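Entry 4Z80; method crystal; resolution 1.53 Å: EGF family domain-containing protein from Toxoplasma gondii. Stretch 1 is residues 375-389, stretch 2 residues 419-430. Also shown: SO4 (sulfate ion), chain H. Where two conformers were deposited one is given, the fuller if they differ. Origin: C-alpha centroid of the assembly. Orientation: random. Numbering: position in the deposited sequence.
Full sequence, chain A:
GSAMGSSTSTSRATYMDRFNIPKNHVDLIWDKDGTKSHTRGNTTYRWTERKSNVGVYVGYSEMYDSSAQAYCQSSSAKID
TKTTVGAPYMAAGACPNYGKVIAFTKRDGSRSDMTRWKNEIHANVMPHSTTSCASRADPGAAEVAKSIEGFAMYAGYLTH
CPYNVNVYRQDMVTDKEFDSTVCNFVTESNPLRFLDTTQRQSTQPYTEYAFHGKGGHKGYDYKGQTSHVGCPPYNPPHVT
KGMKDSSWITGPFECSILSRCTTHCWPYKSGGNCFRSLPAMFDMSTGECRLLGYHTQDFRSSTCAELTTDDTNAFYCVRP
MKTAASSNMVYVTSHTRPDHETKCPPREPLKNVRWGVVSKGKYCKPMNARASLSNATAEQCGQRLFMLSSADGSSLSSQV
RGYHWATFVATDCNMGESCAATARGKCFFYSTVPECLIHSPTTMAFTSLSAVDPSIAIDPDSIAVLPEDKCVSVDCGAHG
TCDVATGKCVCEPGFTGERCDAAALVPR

Stretch 1, residues 375-389: NATAEQCGQRLFMLS
Stretch 2, residues 419-430: CAATARGKCFFY

The strongest polar ties lie where a short strand, Ala-376 and Thr-377, runs antiparallel to the start of the strand that continues through Tyr-430. Ala-376 and Gly-425 form the hydrogen-bonded pair, CA to CA 5.4 Å: Ala-376 N donates to Gly-425 O at 2.9 Å, and Gly-425 N donates back to Ala-376 O at 2.8 Å. Gly-425 is extended to phi/psi 179/-155, against -104/160 for Ala-376. One residue on, the Thr-377 and Arg-424 CA atoms stand 4.6 Å apart, and CA-H...O contacts join the two chains, Arg-424 CA to Ala-376 O at 3.2 Å and Thr-377 CA to Ala-423 O at 3.5 Å.

The Arg-424 side chain (chi1 m, chi2 -141°, chi3 t, chi4 -122°) strengthens this corner. Arg-424 NH1 donates to Asn-375 O at 2.8 Å, with the acceptor near the guanidinium plane, while Thr-377 CG2 covers one face, 3.7 Å from Arg-424 CZ. The planar cation thus spends its edge on a carbonyl and a face on a methyl. Asn-375, at phi/psi 54/43 where the chain turns a corner, has chi1 t and brings its OD1 within 3.1 Å of Arg-424 CD.

Thr-377 caps the helix 378-387. With chi1 p, Thr-377 OG1 accepts from Gln-380 N at 3.1 Å; Gln-380, with chi1 m and chi2 t, folds back so that its OE1 accepts from Thr-377 N at 3.0 Å. This reciprocal box satisfies an amide at the helix start and one in the residue before it. Water serves the two amides between them. One water accepts from Ala-378 N at 2.9 Å and donates to Ala-420 O and Ala-423 O, each at 2.7 Å; a second accepts from Glu-379 N at 2.9 Å and donates to Ala-421 O at 3.1 Å. The helix start is thereby linked to the loop preceding the partner strand.

Beyond the cap the helix runs roughly parallel to strand 424-430, their N-to-C directions 23° apart (signed crossing -23°) and their axes approaching to 8.6 Å. Cys-381 lies nearest Cys-427 and Leu-385 nearest Phe-429, CA to CA 5.6 and 7.1 Å: four residues of helix match two of strand. That step keeps one side of the helix over alternate strand residues. Cys-427 and Phe-429 point toward the helix; Lys-426, Phe-428 and Tyr-430 point away.

Cys-427, chi1 -38° in the conformer given, sets its SG 3.4 Å from Ala-376 CB and 3.2 Å from Cys-381 CB, bridging from the paired strand residue to the first turn of the helix. Phe-429 (chi1 m, chi2 -77°) has 89 Å² covered by the helix stretch, second only to Arg-424. Phe-429 CD1 lies 4.0 Å from Leu-385 CD1 (chi1 t, chi2 p), and Leu-388 CD1 (chi1 m, chi2 t) covers one ring face, 4.3 Å from Phe-429 CZ. Cys-381 O meets the ring edge, 4.0 Å from Phe-429 CE1. Leu-388, just past the helix, closes the packing.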

# COMPACT_ATOMS: atom_id res chain seq x y z
N ASN A 375 -18.92 -18.41 -19.97
CA ASN A 375 -17.84 -18.40 -20.96
C ASN A 375 -16.68 -17.47 -20.59
O ASN A 375 -16.15 -16.75 -21.43
CB ASN A 375 -18.38 -18.00 -22.33
CG ASN A 375 -17.39 -18.28 -23.45
OD1 ASN A 375 -16.61 -19.23 -23.37
ND2 ASN A 375 -17.41 -17.45 -24.48
N ALA A 376 -16.28 -17.51 -19.33
CA ALA A 376 -15.17 -16.71 -18.83
C ALA A 376 -13.95 -17.59 -18.64
O ALA A 376 -14.08 -18.80 -18.53
CB ALA A 376 -15.54 -16.04 -17.52
N THR A 377 -12.78 -16.97 -18.60
CA THR A 377 -11.58 -17.66 -18.15
C THR A 377 -11.49 -17.56 -16.64
O THR A 377 -12.19 -16.76 -16.01
CB THR A 377 -10.30 -17.07 -18.75
OG1 THR A 377 -10.13 -15.73 -18.29
CG2 THR A 377 -10.32 -17.09 -20.29
N ALA A 378 -10.61 -18.36 -16.03
CA ALA A 378 -10.46 -18.31 -14.59
C ALA A 378 -9.90 -16.96 -14.15
O ALA A 378 -10.31 -16.41 -13.14
CB ALA A 378 -9.57 -19.44 -14.11
N GLU A 379 -8.95 -16.44 -14.91
CA GLU A 379 -8.40 -15.12 -14.63
C GLU A 379 -9.50 -14.05 -14.65
O GLU A 379 -9.56 -13.20 -13.77
CB GLU A 379 -7.30 -14.76 -15.63
CG GLU A 379 -6.68 -13.39 -15.39
CD GLU A 379 -5.60 -13.06 -16.40
OE1 GLU A 379 -5.36 -13.89 -17.31
OE2 GLU A 379 -4.97 -11.99 -16.28
N GLN A 380 -10.36 -14.10 -15.67
CA GLN A 380 -11.50 -13.17 -15.75
C GLN A 380 -12.42 -13.29 -14.54
O GLN A 380 -12.94 -12.29 -14.05
CB GLN A 380 -12.29 -13.41 -17.03
CG GLN A 380 -11.58 -12.90 -18.27
CD GLN A 380 -12.35 -13.19 -19.54
OE1 GLN A 380 -13.14 -14.13 -19.59
NE2 GLN A 380 -12.13 -12.39 -20.57
N CYS A 381 -12.64 -14.52 -14.07
CA CYS A 381 -13.43 -14.75 -12.87
C CYS A 381 -12.85 -14.00 -11.67
O CYS A 381 -13.56 -13.29 -10.96
CB CYS A 381 -13.49 -16.25 -12.58
SG CYS A 381 -14.55 -16.73 -11.24
N GLY A 382 -11.55 -14.15 -11.45
CA GLY A 382 -10.91 -13.47 -10.35
C GLY A 382 -10.92 -11.96 -10.51
O GLY A 382 -11.10 -11.22 -9.54
N GLN A 383 -10.70 -11.49 -11.73
CA GLN A 383 -10.71 -10.05 -12.02
C GLN A 383 -12.08 -9.44 -11.76
O GLN A 383 -12.20 -8.42 -11.09
CB GLN A 383 -10.31 -9.79 -13.47
CG GLN A 383 -8.85 -10.06 -13.77
CD GLN A 383 -8.54 -9.98 -15.25
OE1 GLN A 383 -9.31 -10.45 -16.08
NE2 GLN A 383 -7.41 -9.37 -15.58
N ARG A 384 -13.12 -10.06 -12.31
CA ARG A 384 -14.45 -9.51 -12.13
C ARG A 384 -14.90 -9.61 -10.67
O ARG A 384 -15.57 -8.72 -10.18
CB ARG A 384 -15.47 -10.18 -13.05
CG ARG A 384 -15.40 -9.73 -14.51
CD ARG A 384 -15.47 -8.19 -14.72
NE ARG A 384 -16.78 -7.60 -14.44
CZ ARG A 384 -17.06 -6.30 -14.56
NH1 ARG A 384 -18.28 -5.85 -14.31
NH2 ARG A 384 -16.12 -5.45 -14.93
N LEU A 385 -14.53 -10.69 -9.98
CA LEU A 385 -14.83 -10.76 -8.55
C LEU A 385 -14.28 -9.53 -7.81
O LEU A 385 -14.98 -8.89 -7.04
CB LEU A 385 -14.24 -12.05 -7.95
CG LEU A 385 -14.37 -12.18 -6.43
CD1 LEU A 385 -15.84 -12.21 -6.01
CD2 LEU A 385 -13.65 -13.43 -5.96
N PHE A 386 -13.01 -9.22 -8.06
CA PHE A 386 -12.36 -8.05 -7.48
C PHE A 386 -13.13 -6.76 -7.80
O PHE A 386 -13.39 -5.95 -6.90
CB PHE A 386 -10.92 -7.99 -8.02
CG PHE A 386 -10.11 -6.80 -7.57
CD1 PHE A 386 -9.98 -6.47 -6.23
CD2 PHE A 386 -9.41 -6.05 -8.51
CE1 PHE A 386 -9.20 -5.41 -5.84
CE2 PHE A 386 -8.63 -4.98 -8.12
CZ PHE A 386 -8.53 -4.65 -6.79
N MET A 387 -13.51 -6.60 -9.06
CA MET A 387 -14.20 -5.40 -9.52
C MET A 387 -15.64 -5.31 -9.04
O MET A 387 -16.23 -4.24 -9.08
CB MET A 387 -14.16 -5.33 -11.05
CG MET A 387 -12.76 -5.27 -11.64
SD MET A 387 -12.69 -5.59 -13.42
CE MET A 387 -13.18 -3.99 -14.04
N LEU A 388 -16.20 -6.43 -8.57
CA LEU A 388 -17.58 -6.50 -8.10
C LEU A 388 -17.66 -6.70 -6.58
O LEU A 388 -18.71 -7.05 -6.04
CB LEU A 388 -18.32 -7.65 -8.80
CG LEU A 388 -18.50 -7.57 -10.31
CD1 LEU A 388 -19.14 -8.85 -10.83
CD2 LEU A 388 -19.35 -6.36 -10.68
N SER A 389 -16.56 -6.45 -5.88
CA SER A 389 -16.50 -6.79 -4.46
C SER A 389 -17.05 -5.66 -3.59
O SER A 389 -18.24 -5.66 -3.25
CB SER A 389 -15.06 -7.18 -4.06
OG SER A 389 -14.13 -6.12 -4.27
N CYS A 419 -4.01 -26.81 -18.61
CA CYS A 419 -5.13 -26.20 -19.31
C CYS A 419 -5.77 -25.07 -18.51
O CYS A 419 -6.55 -24.28 -19.06
CB CYS A 419 -6.18 -27.27 -19.63
SG CYS A 419 -6.85 -28.15 -18.17
N ALA A 420 -5.44 -24.98 -17.22
CA ALA A 420 -6.13 -24.04 -16.33
C ALA A 420 -5.99 -22.60 -16.79
O ALA A 420 -6.88 -21.79 -16.58
CB ALA A 420 -5.60 -24.19 -14.90
N ALA A 421 -4.88 -22.28 -17.44
CA ALA A 421 -4.61 -20.89 -17.82
C ALA A 421 -5.48 -20.40 -18.98
O ALA A 421 -5.63 -19.19 -19.15
CB ALA A 421 -3.15 -20.72 -18.17
N THR A 422 -6.04 -21.31 -19.77
CA THR A 422 -6.81 -20.93 -20.95
C THR A 422 -8.22 -21.50 -20.96
O THR A 422 -9.01 -21.18 -21.85
CB THR A 422 -6.11 -21.37 -22.24
OG1 THR A 422 -5.84 -22.77 -22.19
CG2 THR A 422 -4.80 -20.60 -22.43
N ALA A 423 -8.55 -22.33 -19.98
CA ALA A 423 -9.86 -22.95 -19.91
C ALA A 423 -10.96 -21.91 -19.81
O ALA A 423 -10.79 -20.88 -19.16
CB ALA A 423 -9.94 -23.89 -18.73
N ARG A 424 -12.09 -22.19 -20.45
CA ARG A 424 -13.28 -21.36 -20.26
C ARG A 424 -14.31 -22.13 -19.45
O ARG A 424 -14.28 -23.36 -19.37
CB ARG A 424 -13.84 -20.91 -21.61
CG ARG A 424 -12.87 -19.98 -22.36
CD ARG A 424 -13.56 -18.84 -23.09
NE ARG A 424 -12.60 -17.83 -23.51
CZ ARG A 424 -12.63 -16.54 -23.17
NH1 ARG A 424 -13.59 -16.05 -22.39
NH2 ARG A 424 -11.68 -15.73 -23.62
N GLY A 425 -15.21 -21.39 -18.82
CA GLY A 425 -16.22 -21.97 -17.97
C GLY A 425 -17.10 -20.90 -17.36
O GLY A 425 -17.22 -19.80 -17.89
N LYS A 426 -17.69 -21.24 -16.23
CA LYS A 426 -18.67 -20.40 -15.58
C LYS A 426 -18.16 -19.90 -14.23
O LYS A 426 -17.61 -20.68 -13.46
CB LYS A 426 -19.97 -21.18 -15.39
CG LYS A 426 -21.21 -20.34 -15.29
CD LYS A 426 -22.44 -21.21 -15.46
CE LYS A 426 -23.68 -20.40 -15.72
NZ LYS A 426 -24.34 -20.86 -16.98
N CYS A 427 -18.33 -18.60 -13.98
CA CYS A 427 -18.01 -17.99 -12.69
C CYS A 427 -19.24 -17.82 -11.85
O CYS A 427 -20.20 -17.21 -12.30
CB CYS A 427 -17.41 -16.61 -12.84
SG CYS A 427 -16.30 -16.39 -14.18
N PHE A 428 -19.21 -18.34 -10.63
CA PHE A 428 -20.31 -18.16 -9.69
C PHE A 428 -19.88 -17.24 -8.56
O PHE A 428 -18.88 -17.50 -7.90
CB PHE A 428 -20.77 -19.51 -9.12
CG PHE A 428 -21.33 -20.43 -10.16
CD1 PHE A 428 -22.67 -20.37 -10.50
CD2 PHE A 428 -20.52 -21.34 -10.80
CE1 PHE A 428 -23.18 -21.21 -11.46
CE2 PHE A 428 -21.03 -22.19 -11.76
CZ PHE A 428 -22.36 -22.12 -12.09
N PHE A 429 -20.64 -16.17 -8.34
CA PHE A 429 -20.28 -15.15 -7.36
C PHE A 429 -21.13 -15.27 -6.10
O PHE A 429 -22.34 -15.50 -6.17
CB PHE A 429 -20.45 -13.75 -7.96
CG PHE A 429 -19.61 -13.48 -9.17
CD1 PHE A 429 -18.26 -13.20 -9.04
CD2 PHE A 429 -20.17 -13.45 -10.43
CE1 PHE A 429 -17.48 -12.93 -10.15
CE2 PHE A 429 -19.40 -13.19 -11.55
CZ PHE A 429 -18.05 -12.93 -11.40
N TYR A 430 -20.49 -15.09 -4.94
CA TYR A 430 -21.13 -15.26 -3.65
C TYR A 430 -20.93 -14.07 -2.72
O TYR A 430 -19.87 -13.44 -2.75
CB TYR A 430 -20.59 -16.50 -2.95
CG TYR A 430 -20.63 -17.76 -3.79
CD1 TYR A 430 -21.82 -18.43 -4.02
CD2 TYR A 430 -19.46 -18.30 -4.32
CE1 TYR A 430 -21.85 -19.59 -4.76
CE2 TYR A 430 -19.48 -19.44 -5.07
CZ TYR A 430 -20.67 -20.09 -5.29
OH TYR A 430 -20.68 -21.24 -6.04
S SO4 H . -13.84 -5.58 -17.85
O1 SO4 H . -14.54 -4.29 -17.71
O2 SO4 H . -13.64 -6.18 -16.54
O3 SO4 H . -12.58 -5.36 -18.55
O4 SO4 H . -14.66 -6.50 -18.64
O HOH W 1 -8.82 -20.11 -17.49
O HOH W 2 -7.35 -17.71 -16.98
O HOH W 3 -4.61 -16.88 -17.27